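PDB 5IUV: aldehyde dehydrogenase family protein, which is an indole-3-acetaldehyde dehydrogenase that probably oxidises indole-3-acetaldehyde to the auxin indole-3-acetic acid with NAD+ as cofactor. Local coordinates for residues I275-A280 with A431-A436; L309-I314 with L410-A415; T154-G159 with E489-W494. All coordinates share one frame; numbering follows the deposited sequence.

Overall arrangement
Contacts 1 and 2 lie in one sheet of the aldehyde dehydrogenase fold, that of the catalytic domain, where the strand order 430-434, 273-276, 307-311, 406-412 sets them side by side with centres about 10 Å apart. They touch directly: Glu311 OE1 accepts from the backbone N of Ala278, and the rings of Phe277 and Phe412 meet edge to face. Contact 3 belongs to the other large sheet, about 43 Å from contact 1 and about 49 Å from contact 2 between centres, and that sheet runs on into a neighbouring subunit. Along the chain the pairings enclose one another, 154-159 and 489-494 outermost and 309-314 and 410-415 innermost, so late strands return to early ones.

Contact 1: I275-A280 with A431-A436; sequences IVFADA and AAVWTA
Phe277 presents the edge of its ring to Val433, CE2 lying 3.8 Å from Val433 CG1, and the same edge runs past the carbonyl oxygen of Trp434. With CG anti to its carbonyl carbon (chi1 -77°), the ring lies beside the end of strand 430-434. Strands 273-276 and 430-434 are parallel neighbours in the catalytic-domain sheet, pairing Ile275 with Val433 and Val276 with Trp434. Ile275 is gripped at both backbone polar atoms: its N donates to Ala432 O, and its O accepts from Trp434 N at 2.8 Å, nearly along the C=O axis. That oxygen also lies at the edge of the indole, 3.3 Å from Trp434 CD1, while Val276 CG2 approaches the ring obliquely. The indole NE1 is bonded to Asn274.

Beyond the strands, a type I turn from Phe277 to Ala280 folds back against Thr435 and Ala436. Ala436 N donates to Asp279 O at 3.0 Å, and Thr435 OG1 donates to Asp279 OD1 at 2.8 Å, on the syn side but 31° out of the carboxylate plane. OG1 stands anti to its own backbone N (chi1 173°), beside Asp279, and accepts from Asn437 N. The hydroxyl thus relays between the carboxylate and the start of helix 438-447; with Lys440 a long, weak ion partner of Asp279, the setting would tend to favour an ionised aspartate.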
ATOM      1  N   ILE A 275      16.668  19.564 -20.349  1.00 14.44           N
ATOM      2  CA  ILE A 275      17.355  18.919 -21.469  1.00 14.91           C
ATOM      3  C   ILE A 275      16.474  18.747 -22.701  1.00 13.37           C
ATOM      4  O   ILE A 275      15.486  18.008 -22.683  1.00 13.26           O
ATOM      5  CB  ILE A 275      17.892  17.531 -21.067  1.00 15.34           C
ATOM      6  CG1 ILE A 275      18.741  17.639 -19.798  1.00 16.24           C
ATOM      7  CG2 ILE A 275      18.701  16.922 -22.202  1.00 13.96           C
ATOM      8  CD1 ILE A 275      19.053  16.291 -19.179  1.00 15.79           C
ATOM      9  N   VAL A 276      16.856  19.416 -23.782  1.00 13.71           N
ATOM     10  CA  VAL A 276      16.081  19.393 -25.010  1.00 16.04           C
ATOM     11  C   VAL A 276      16.827  18.624 -26.091  1.00 16.03           C
ATOM     12  O   VAL A 276      17.871  19.065 -26.577  1.00 14.48           O
ATOM     13  CB  VAL A 276      15.771  20.818 -25.504  1.00 17.30           C
ATOM     14  CG1 VAL A 276      14.884  20.772 -26.741  1.00 14.53           C
ATOM     15  CG2 VAL A 276      15.107  21.630 -24.395  1.00 14.00           C
ATOM     16  N   PHE A 277      16.293  17.461 -26.447  1.00 15.18           N
ATOM     17  CA  PHE A 277      16.880  16.631 -27.493  1.00 15.74           C
ATOM     18  C   PHE A 277      16.372  17.050 -28.860  1.00 15.83           C
ATOM     19  O   PHE A 277      15.290  17.625 -28.981  1.00 16.40           O
ATOM     20  CB  PHE A 277      16.563  15.155 -27.263  1.00 16.39           C
ATOM     21  CG  PHE A 277      17.384  14.518 -26.186  1.00 19.61           C
ATOM     22  CD1 PHE A 277      18.667  14.060 -26.451  1.00 21.69           C
ATOM     23  CD2 PHE A 277      16.870  14.357 -24.910  1.00 19.71           C
ATOM     24  CE1 PHE A 277      19.424  13.462 -25.459  1.00 21.25           C
ATOM     25  CE2 PHE A 277      17.620  13.756 -23.916  1.00 20.70           C
ATOM     26  CZ  PHE A 277      18.900  13.311 -24.191  1.00 20.36           C
ATOM     27  N   ALA A 278      17.159  16.744 -29.887  1.00 16.75           N
ATOM     28  CA  ALA A 278      16.810  17.070 -31.260  1.00 18.65           C
ATOM     29  C   ALA A 278      15.465  16.469 -31.656  1.00 18.68           C
ATOM     30  O   ALA A 278      14.746  17.040 -32.474  1.00 20.73           O
ATOM     31  CB  ALA A 278      17.907  16.591 -32.214  1.00 18.48           C
ATOM     32  N   ASP A 279      15.119  15.322 -31.082  1.00 15.35           N
ATOM     33  CA  ASP A 279      13.868  14.667 -31.458  1.00 18.39           C
ATOM     34  C   ASP A 279      12.715  14.958 -30.493  1.00 18.62           C
ATOM     35  O   ASP A 279      11.798  14.149 -30.363  1.00 16.95           O
ATOM     36  CB  ASP A 279      14.075  13.153 -31.590  1.00 18.66           C
ATOM     37  CG  ASP A 279      14.326  12.463 -30.257  1.00 20.00           C
ATOM     38  OD1 ASP A 279      14.639  13.133 -29.252  1.00 21.24           O
ATOM     39  OD2 ASP A 279      14.224  11.221 -30.222  1.00 20.08           O
ATOM     40  N   ALA A 280      12.762  16.103 -29.816  1.00 15.51           N
ATOM     41  CA  ALA A 280      11.610  16.579 -29.050  1.00 15.57           C
ATOM     42  C   ALA A 280      10.380  16.613 -29.950  1.00 15.08           C
ATOM     43  O   ALA A 280      10.474  17.018 -31.106  1.00 15.45           O
ATOM     44  CB  ALA A 280      11.878  17.971 -28.464  1.00 16.49           C
ATOM     45  N   ALA A 431      14.499  18.274 -12.854  1.00  7.16           N
ATOM     46  CA  ALA A 431      15.129  18.217 -14.165  1.00  8.40           C
ATOM     47  C   ALA A 431      14.030  17.967 -15.193  1.00  9.48           C
ATOM     48  O   ALA A 431      12.947  17.508 -14.833  1.00 10.80           O
ATOM     49  CB  ALA A 431      16.186  17.121 -14.215  1.00  7.24           C
ATOM     50  N   ALA A 432      14.289  18.273 -16.459  1.00  8.88           N
ATOM     51  CA  ALA A 432      13.328  17.920 -17.505  1.00  9.71           C
ATOM     52  C   ALA A 432      14.000  17.334 -18.743  1.00 10.59           C
ATOM     53  O   ALA A 432      15.163  17.626 -19.037  1.00 10.91           O
ATOM     54  CB  ALA A 432      12.488  19.126 -17.892  1.00  8.57           C
ATOM     55  N   VAL A 433      13.251  16.501 -19.459  1.00 12.39           N
ATOM     56  CA  VAL A 433      13.746  15.830 -20.657  1.00 13.57           C
ATOM     57  C   VAL A 433      12.731  15.959 -21.775  1.00 12.64           C
ATOM     58  O   VAL A 433      11.555  15.682 -21.571  1.00 13.48           O
ATOM     59  CB  VAL A 433      14.011  14.329 -20.413  1.00 14.99           C
ATOM     60  CG1 VAL A 433      14.609  13.694 -21.659  1.00 17.99           C
ATOM     61  CG2 VAL A 433      14.927  14.138 -19.234  1.00 17.61           C
ATOM     62  N   TRP A 434      13.185  16.371 -22.954  1.00  8.63           N
ATOM     63  CA  TRP A 434      12.294  16.507 -24.096  1.00  8.92           C
ATOM     64  C   TRP A 434      12.752  15.580 -25.209  1.00 10.38           C
ATOM     65  O   TRP A 434      13.802  15.800 -25.816  1.00  9.48           O
ATOM     66  CB  TRP A 434      12.244  17.959 -24.590  1.00  9.89           C
ATOM     67  CG  TRP A 434      11.782  18.951 -23.549  1.00  9.68           C
ATOM     68  CD1 TRP A 434      12.498  19.411 -22.480  1.00 11.77           C
ATOM     69  CD2 TRP A 434      10.509  19.614 -23.492  1.00  8.90           C
ATOM     70  NE1 TRP A 434      11.745  20.309 -21.756  1.00  9.53           N
ATOM     71  CE2 TRP A 434      10.524  20.453 -22.361  1.00  9.52           C
ATOM     72  CE3 TRP A 434       9.359  19.577 -24.291  1.00  8.59           C
ATOM     73  CZ2 TRP A 434       9.433  21.251 -22.007  1.00  9.32           C
ATOM     74  CZ3 TRP A 434       8.278  20.372 -23.940  1.00  9.33           C
ATOM     75  CH2 TRP A 434       8.325  21.200 -22.807  1.00  9.57           C
ATOM     76  N   THR A 435      11.964  14.538 -25.462  1.00  9.18           N
ATOM     77  CA  THR A 435      12.259  13.576 -26.523  1.00 11.20           C
ATOM     78  C   THR A 435      11.021  12.752 -26.854  1.00  9.79           C
ATOM     79  O   THR A 435      10.217  12.455 -25.977  1.00  8.91           O
ATOM     80  CB  THR A 435      13.417  12.615 -26.142  1.00 15.35           C
ATOM     81  OG1 THR A 435      13.541  11.600 -27.144  1.00 13.20           O
ATOM     82  CG2 THR A 435      13.155  11.947 -24.805  1.00 14.94           C
ATOM     83  N   ALA A 436      10.876  12.383 -28.121  1.00 10.51           N
ATOM     84  CA  ALA A 436       9.739  11.575 -28.553  1.00 12.93           C
ATOM     85  C   ALA A 436      10.043  10.084 -28.466  1.00 12.15           C
ATOM     86  O   ALA A 436       9.171   9.252 -28.695  1.00 13.25           O
ATOM     87  CB  ALA A 436       9.334  11.948 -29.981  1.00 12.78           C
TER

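Contact 2: L309-I314 with L410-A415; sequences LVERSI and LTFDTA
Strand segments 309-311 and 410-412 run parallel with a twist of 39° between their directions, paired Leu309 with Leu410, Val310 with Thr411 and Glu311 with Phe412. This is the parallel part of the mixed sheet of the aldehyde dehydrogenase catalytic domain, and the ladder is tied by Val310 N to Leu410 O at 2.9 Å, a longer bond from Phe412 N to Val310 O, and Arg312 N to Phe412 O at 2.8 Å, just past the end of the strand.

On the face of the two leucines, Leu309 and Leu410 lie side by side, and the Phe412 ring folds back across the neighbouring strand. Its CG sits between the backbone N and carbonyl carbon (chi1 65°), which brings one ring face over the backbone of Glu311. Glu311 CA stands 3.8 Å from the ring centroid, a CH-pi contact, while Leu309 O lies at the ring edge. Helix 415-423 also packs on this ring.

On the other face, Val310 CG1 meets Thr411 CG2, and the Arg312 side chain, bent at chi3, crosses Thr411 at about a right angle. NH2 donates to Thr411 OG1 at 2.9 Å with the hydroxyl close to the guanidinium plane, and NE adds a weak bond to the same oxygen. The salt bridge to Asp413 is long. With OE1 engaged by Ala278, the other oxygen of Glu311, OE2, takes a hydrogen from a water at 2.7 Å that also donates to Asp413 O.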
ATOM      1  N   LEU A 309      19.951  22.735 -21.416  1.00 13.56           N
ATOM      2  CA  LEU A 309      20.875  21.860 -22.137  1.00 15.30           C
ATOM      3  C   LEU A 309      20.257  21.472 -23.475  1.00 14.85           C
ATOM      4  O   LEU A 309      19.237  20.779 -23.514  1.00 15.15           O
ATOM      5  CB  LEU A 309      21.199  20.600 -21.321  1.00 13.60           C
ATOM      6  CG  LEU A 309      22.207  20.687 -20.169  1.00 17.58           C
ATOM      7  CD1 LEU A 309      21.835  21.749 -19.142  1.00 18.06           C
ATOM      8  CD2 LEU A 309      22.375  19.333 -19.495  1.00 15.70           C
ATOM      9  N   VAL A 310      20.863  21.916 -24.570  1.00 14.34           N
ATOM     10  CA  VAL A 310      20.275  21.670 -25.882  1.00 17.08           C
ATOM     11  C   VAL A 310      21.201  20.846 -26.771  1.00 18.75           C
ATOM     12  O   VAL A 310      22.392  21.139 -26.873  1.00 19.20           O
ATOM     13  CB  VAL A 310      19.908  23.002 -26.586  1.00 26.09           C
ATOM     14  CG1 VAL A 310      21.045  23.990 -26.485  1.00 30.65           C
ATOM     15  CG2 VAL A 310      19.523  22.766 -28.040  1.00 22.19           C
ATOM     16  N   GLU A 311      20.652  19.803 -27.393  1.00 17.87           N
ATOM     17  CA  GLU A 311      21.426  18.984 -28.320  1.00 16.56           C
ATOM     18  C   GLU A 311      21.968  19.894 -29.420  1.00 17.78           C
ATOM     19  O   GLU A 311      21.231  20.701 -29.991  1.00 15.40           O
ATOM     20  CB  GLU A 311      20.577  17.851 -28.906  1.00 17.00           C
ATOM     21  CG  GLU A 311      21.381  16.825 -29.697  1.00 20.38           C
ATOM     22  CD  GLU A 311      20.632  15.519 -29.919  1.00 24.21           C
ATOM     23  OE1 GLU A 311      19.486  15.383 -29.432  1.00 22.92           O
ATOM     24  OE2 GLU A 311      21.196  14.627 -30.585  1.00 26.22           O
ATOM     25  N   ARG A 312      23.262  19.775 -29.697  1.00 15.92           N
ATOM     26  CA  ARG A 312      23.952  20.776 -30.506  1.00 19.19           C
ATOM     27  C   ARG A 312      23.344  20.947 -31.904  1.00 20.48           C
ATOM     28  O   ARG A 312      23.287  22.059 -32.418  1.00 22.49           O
ATOM     29  CB  ARG A 312      25.438  20.430 -30.617  1.00 22.80           C
ATOM     30  CG  ARG A 312      26.271  21.523 -31.275  1.00 26.58           C
ATOM     31  CD  ARG A 312      27.740  21.405 -30.909  1.00 27.24           C
ATOM     32  NE  ARG A 312      27.954  21.557 -29.472  1.00 27.50           N
ATOM     33  CZ  ARG A 312      28.466  20.610 -28.692  1.00 25.98           C
ATOM     34  NH1 ARG A 312      28.833  19.448 -29.217  1.00 21.53           N
ATOM     35  NH2 ARG A 312      28.618  20.831 -27.388  1.00 25.41           N
ATOM     36  N   SER A 313      22.855  19.856 -32.485  1.00 20.29           N
ATOM     37  CA  SER A 313      22.329  19.878 -33.847  1.00 22.72           C
ATOM     38  C   SER A 313      21.056  20.724 -34.020  1.00 23.20           C
ATOM     39  O   SER A 313      20.690  21.053 -35.146  1.00 23.65           O
ATOM     40  CB  SER A 313      22.062  18.448 -34.328  1.00 25.88           C
ATOM     41  OG  SER A 313      21.154  17.780 -33.469  1.00 27.48           O
ATOM     42  N   ILE A 314      20.377  21.070 -32.925  1.00 19.69           N
ATOM     43  CA  ILE A 314      19.204  21.942 -33.026  1.00 19.47           C
ATOM     44  C   ILE A 314      19.420  23.300 -32.358  1.00 19.51           C
ATOM     45  O   ILE A 314      18.523  24.146 -32.347  1.00 18.84           O
ATOM     46  CB  ILE A 314      17.940  21.298 -32.404  1.00 21.61           C
ATOM     47  CG1 ILE A 314      18.180  20.936 -30.937  1.00 19.74           C
ATOM     48  CG2 ILE A 314      17.501  20.084 -33.211  1.00 22.99           C
ATOM     49  CD1 ILE A 314      16.921  20.937 -30.091  1.00 22.27           C
ATOM     50  N   LEU A 410      23.594  25.647 -22.412  1.00 19.57           N
ATOM     51  CA  LEU A 410      24.715  24.739 -22.644  1.00 19.81           C
ATOM     52  C   LEU A 410      24.380  23.769 -23.773  1.00 23.94           C
ATOM     53  O   LEU A 410      23.203  23.505 -24.038  1.00 22.37           O
ATOM     54  CB  LEU A 410      25.058  23.957 -21.373  1.00 19.85           C
ATOM     55  CG  LEU A 410      25.335  24.701 -20.059  1.00 22.60           C
ATOM     56  CD1 LEU A 410      24.054  25.133 -19.342  1.00 18.57           C
ATOM     57  CD2 LEU A 410      26.214  23.853 -19.138  1.00 22.57           C
ATOM     58  N   THR A 411      25.401  23.233 -24.439  1.00 20.35           N
ATOM     59  CA  THR A 411      25.156  22.254 -25.499  1.00 24.08           C
ATOM     60  C   THR A 411      25.765  20.892 -25.177  1.00 23.99           C
ATOM     61  O   THR A 411      26.653  20.781 -24.334  1.00 23.45           O
ATOM     62  CB  THR A 411      25.693  22.737 -26.868  1.00 24.68           C
ATOM     63  OG1 THR A 411      27.062  23.143 -26.747  1.00 22.21           O
ATOM     64  CG2 THR A 411      24.865  23.905 -27.381  1.00 23.33           C
ATOM     65  N   PHE A 412      25.254  19.861 -25.843  1.00 19.95           N
ATOM     66  CA  PHE A 412      25.778  18.497 -25.733  1.00 19.83           C
ATOM     67  C   PHE A 412      25.562  17.783 -27.062  1.00 22.13           C
ATOM     68  O   PHE A 412      24.787  18.259 -27.899  1.00 21.38           O
ATOM     69  CB  PHE A 412      25.093  17.729 -24.597  1.00 18.86           C
ATOM     70  CG  PHE A 412      23.618  17.496 -24.820  1.00 18.28           C
ATOM     71  CD1 PHE A 412      23.170  16.387 -25.526  1.00 20.50           C
ATOM     72  CD2 PHE A 412      22.683  18.385 -24.324  1.00 17.88           C
ATOM     73  CE1 PHE A 412      21.814  16.180 -25.736  1.00 19.99           C
ATOM     74  CE2 PHE A 412      21.326  18.178 -24.531  1.00 17.43           C
ATOM     75  CZ  PHE A 412      20.897  17.081 -25.235  1.00 17.85           C
ATOM     76  N   ASP A 413      26.224  16.643 -27.256  1.00 24.16           N
ATOM     77  CA  ASP A 413      26.091  15.896 -28.511  1.00 28.74           C
ATOM     78  C   ASP A 413      25.625  14.448 -28.339  1.00 26.89           C
ATOM     79  O   ASP A 413      25.266  13.794 -29.321  1.00 29.40           O
ATOM     80  CB  ASP A 413      27.416  15.907 -29.283  1.00 35.79           C
ATOM     81  CG  ASP A 413      28.583  15.392 -28.463  1.00 42.61           C
ATOM     82  OD1 ASP A 413      28.360  14.727 -27.427  1.00 44.75           O
ATOM     83  OD2 ASP A 413      29.737  15.657 -28.860  1.00 47.83           O
ATOM     84  N   THR A 414      25.668  13.944 -27.108  1.00 22.77           N
ATOM     85  CA  THR A 414      25.178  12.601 -26.798  1.00 21.50           C
ATOM     86  C   THR A 414      24.309  12.625 -25.546  1.00 19.65           C
ATOM     87  O   THR A 414      24.458  13.506 -24.700  1.00 17.99           O
ATOM     88  CB  THR A 414      26.323  11.593 -26.562  1.00 21.62           C
ATOM     89  OG1 THR A 414      26.992  11.915 -25.338  1.00 21.30           O
ATOM     90  CG2 THR A 414      27.327  11.602 -27.715  1.00 21.59           C
ATOM     91  N   ALA A 415      23.415  11.647 -25.423  1.00 17.73           N
ATOM     92  CA  ALA A 415      22.573  11.532 -24.235  1.00 19.47           C
ATOM     93  C   ALA A 415      23.433  11.384 -22.981  1.00 21.12           C
ATOM     94  O   ALA A 415      23.153  11.980 -21.939  1.00 16.30           O
ATOM     95  CB  ALA A 415      21.618  10.355 -24.371  1.00 20.30           C
TER
HETATM   96  O   HOH W   1      23.809  14.805 -31.310  1.00 23.03           O

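Contact 3: T154-G159 with E489-W494; sequences TREPVG and ELKSTW
The side chains of Glu156 and Lys491 cross obliquely and meet at their charged ends, Lys491 NZ donating to Glu156 OE2 at 2.9 Å, on the syn side of the carboxylate, and more weakly to OE1. They span the antiparallel ladder of strands 149-164 and 488-496, in the beta arm through which aldehyde dehydrogenases oligomerise. The glutamate chain is extended beyond CG, whereas the lysine bends at chi3 (-71°) to reach it. On this same face Val158 CG1 packs crosswise on Glu489 CG. On the opposite face Leu490 CD2 sits 3.8 Å above the centre of the Arg155 guanidinium and also touches Arg155 CG.

Beneath these side chains, Thr154 with Lys491 and Glu156 with Glu489 form hydrogen-bonded pairs, and Arg155 with Leu490 the non-hydrogen-bonded pair between them. Glu489 N reaches Glu156 O at 2.7 Å.

Further out, Thr488 holds Arg155 NH1 and Arg263 forms a salt bridge with Glu489. Another subunit supplies carbonyl oxygens of its Ala445 and Leu448 to Lys491 NZ, and its Arg477 to Glu489 OE1; one of its strands pairs with residues 492-494, continuing the sheet across the interface. A water lies between the two strands, donating to Lys491 O at 2.8 Å and hydrogen-bonded to Thr154 OG1 and Thr493 OG1.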
ATOM      1  N   THR A 154       1.458   1.528  13.418  1.00  5.90           N
ATOM      2  CA  THR A 154       0.606   2.698  13.255  1.00  7.31           C
ATOM      3  C   THR A 154       1.415   3.986  13.247  1.00  9.96           C
ATOM      4  O   THR A 154       2.595   3.992  13.602  1.00  9.95           O
ATOM      5  CB  THR A 154      -0.452   2.781  14.375  1.00 10.64           C
ATOM      6  OG1 THR A 154       0.203   2.889  15.643  1.00 12.67           O
ATOM      7  CG2 THR A 154      -1.333   1.535  14.373  1.00 11.38           C
ATOM      8  N   ARG A 155       0.764   5.074  12.846  1.00 10.01           N
ATOM      9  CA  ARG A 155       1.394   6.384  12.798  1.00 12.02           C
ATOM     10  C   ARG A 155       0.689   7.358  13.727  1.00 12.36           C
ATOM     11  O   ARG A 155      -0.538   7.383  13.793  1.00 14.28           O
ATOM     12  CB  ARG A 155       1.387   6.932  11.371  1.00 12.05           C
ATOM     13  CG  ARG A 155       2.231   6.116  10.416  1.00 15.34           C
ATOM     14  CD  ARG A 155       2.229   6.720   9.032  1.00 15.84           C
ATOM     15  NE  ARG A 155       3.327   6.203   8.227  1.00 21.37           N
ATOM     16  CZ  ARG A 155       4.582   6.638   8.306  1.00 25.04           C
ATOM     17  NH1 ARG A 155       4.910   7.604   9.164  1.00 24.43           N
ATOM     18  NH2 ARG A 155       5.509   6.100   7.528  1.00 26.04           N
ATOM     19  N   GLU A 156       1.471   8.157  14.441  1.00 10.09           N
ATOM     20  CA  GLU A 156       0.935   9.139  15.371  1.00 10.42           C
ATOM     21  C   GLU A 156       1.603  10.478  15.117  1.00  8.57           C
ATOM     22  O   GLU A 156       2.760  10.516  14.718  1.00  9.65           O
ATOM     23  CB  GLU A 156       1.171   8.694  16.815  1.00 14.11           C
ATOM     24  CG  GLU A 156       0.570   7.332  17.144  1.00 20.58           C
ATOM     25  CD  GLU A 156       0.974   6.836  18.517  1.00 20.58           C
ATOM     26  OE1 GLU A 156       1.861   7.463  19.134  1.00 22.14           O
ATOM     27  OE2 GLU A 156       0.394   5.831  18.977  1.00 20.55           O
ATOM     28  N   PRO A 157       0.890  11.584  15.369  1.00  8.80           N
ATOM     29  CA  PRO A 157       1.523  12.892  15.142  1.00 10.16           C
ATOM     30  C   PRO A 157       2.720  13.106  16.069  1.00  9.06           C
ATOM     31  O   PRO A 157       2.717  12.622  17.201  1.00  8.20           O
ATOM     32  CB  PRO A 157       0.394  13.886  15.443  1.00  9.81           C
ATOM     33  CG  PRO A 157      -0.529  13.140  16.356  1.00  8.39           C
ATOM     34  CD  PRO A 157      -0.484  11.713  15.882  1.00 10.53           C
ATOM     35  N   VAL A 158       3.742  13.802  15.584  1.00  7.93           N
ATOM     36  CA  VAL A 158       4.957  13.985  16.364  1.00  7.82           C
ATOM     37  C   VAL A 158       4.732  14.921  17.555  1.00 12.41           C
ATOM     38  O   VAL A 158       5.397  14.787  18.584  1.00 11.44           O
ATOM     39  CB  VAL A 158       6.112  14.523  15.485  1.00  9.17           C
ATOM     40  CG1 VAL A 158       6.472  13.503  14.408  1.00  8.54           C
ATOM     41  CG2 VAL A 158       5.741  15.861  14.847  1.00  8.54           C
ATOM     42  N   GLY A 159       3.787  15.849  17.429  1.00  9.93           N
ATOM     43  CA  GLY A 159       3.489  16.768  18.514  1.00  9.10           C
ATOM     44  C   GLY A 159       3.530  18.224  18.104  1.00 10.32           C
ATOM     45  O   GLY A 159       2.547  18.764  17.604  1.00 12.09           O
ATOM     46  N   GLU A 489       5.121   9.698  13.582  1.00  9.69           N
ATOM     47  CA  GLU A 489       6.067   8.690  14.066  1.00 12.13           C
ATOM     48  C   GLU A 489       5.444   7.312  13.945  1.00  7.87           C
ATOM     49  O   GLU A 489       4.268   7.142  14.258  1.00  8.83           O
ATOM     50  CB  GLU A 489       6.440   8.927  15.535  1.00 16.59           C
ATOM     51  CG  GLU A 489       7.269  10.157  15.807  1.00 22.69           C
ATOM     52  CD  GLU A 489       8.708  10.003  15.364  1.00 24.06           C
ATOM     53  OE1 GLU A 489       9.209   8.858  15.302  1.00 26.25           O
ATOM     54  OE2 GLU A 489       9.343  11.034  15.072  1.00 25.70           O
ATOM     55  N   LEU A 490       6.234   6.334  13.524  1.00  9.13           N
ATOM     56  CA  LEU A 490       5.799   4.942  13.489  1.00  8.11           C
ATOM     57  C   LEU A 490       5.865   4.271  14.864  1.00  8.93           C
ATOM     58  O   LEU A 490       6.834   4.433  15.605  1.00  7.82           O
ATOM     59  CB  LEU A 490       6.649   4.151  12.498  1.00  6.45           C
ATOM     60  CG  LEU A 490       6.331   4.356  11.018  1.00 11.25           C
ATOM     61  CD1 LEU A 490       7.436   3.765  10.159  1.00 13.46           C
ATOM     62  CD2 LEU A 490       4.995   3.707  10.680  1.00  9.18           C
ATOM     63  N   LYS A 491       4.836   3.497  15.184  1.00  9.67           N
ATOM     64  CA  LYS A 491       4.820   2.720  16.413  1.00  8.56           C
ATOM     65  C   LYS A 491       4.489   1.271  16.118  1.00  9.07           C
ATOM     66  O   LYS A 491       3.521   0.977  15.420  1.00 10.27           O
ATOM     67  CB  LYS A 491       3.806   3.281  17.409  1.00  7.76           C
ATOM     68  CG  LYS A 491       3.612   2.390  18.641  1.00  8.51           C
ATOM     69  CD  LYS A 491       2.588   2.981  19.610  1.00  8.13           C
ATOM     70  CE  LYS A 491       3.151   4.210  20.316  1.00  7.92           C
ATOM     71  NZ  LYS A 491       2.091   4.886  21.117  1.00  8.90           N
ATOM     72  N   SER A 492       5.298   0.370  16.653  1.00  5.56           N
ATOM     73  CA  SER A 492       5.032  -1.054  16.550  1.00  7.30           C
ATOM     74  C   SER A 492       4.448  -1.565  17.852  1.00  8.09           C
ATOM     75  O   SER A 492       5.161  -1.668  18.846  1.00  8.22           O
ATOM     76  CB  SER A 492       6.310  -1.821  16.223  1.00  6.75           C
ATOM     77  OG  SER A 492       6.707  -1.594  14.888  1.00 10.56           O
ATOM     78  N   THR A 493       3.160  -1.890  17.845  1.00  6.81           N
ATOM     79  CA  THR A 493       2.509  -2.412  19.043  1.00  6.89           C
ATOM     80  C   THR A 493       2.325  -3.916  18.883  1.00  7.26           C
ATOM     81  O   THR A 493       1.486  -4.365  18.100  1.00  7.20           O
ATOM     82  CB  THR A 493       1.150  -1.724  19.307  1.00  7.23           C
ATOM     83  OG1 THR A 493       1.342  -0.307  19.389  1.00  8.83           O
ATOM     84  CG2 THR A 493       0.544  -2.205  20.614  1.00  7.24           C
ATOM     85  N   TRP A 494       3.146  -4.689  19.587  1.00  6.63           N
ATOM     86  CA  TRP A 494       3.087  -6.144  19.488  1.00  6.39           C
ATOM     87  C   TRP A 494       2.401  -6.750  20.711  1.00  7.61           C
ATOM     88  O   TRP A 494       2.898  -6.666  21.833  1.00  8.59           O
ATOM     89  CB  TRP A 494       4.492  -6.734  19.297  1.00  6.92           C
ATOM     90  CG  TRP A 494       4.677  -7.328  17.923  1.00  7.05           C
ATOM     91  CD1 TRP A 494       4.876  -8.646  17.612  1.00  7.73           C
ATOM     92  CD2 TRP A 494       4.645  -6.623  16.675  1.00  7.19           C
ATOM     93  NE1 TRP A 494       4.985  -8.800  16.245  1.00  8.47           N
ATOM     94  CE2 TRP A 494       4.842  -7.573  15.648  1.00  7.54           C
ATOM     95  CE3 TRP A 494       4.475  -5.279  16.325  1.00  7.77           C
ATOM     96  CZ2 TRP A 494       4.881  -7.220  14.299  1.00  7.14           C
ATOM     97  CZ3 TRP A 494       4.496  -4.933  14.982  1.00 10.52           C
ATOM     98  CH2 TRP A 494       4.701  -5.900  13.985  1.00  7.78           C
TER
HETATM   99  O   HOH W   2       1.121   0.455  16.828  1.00  7.27           O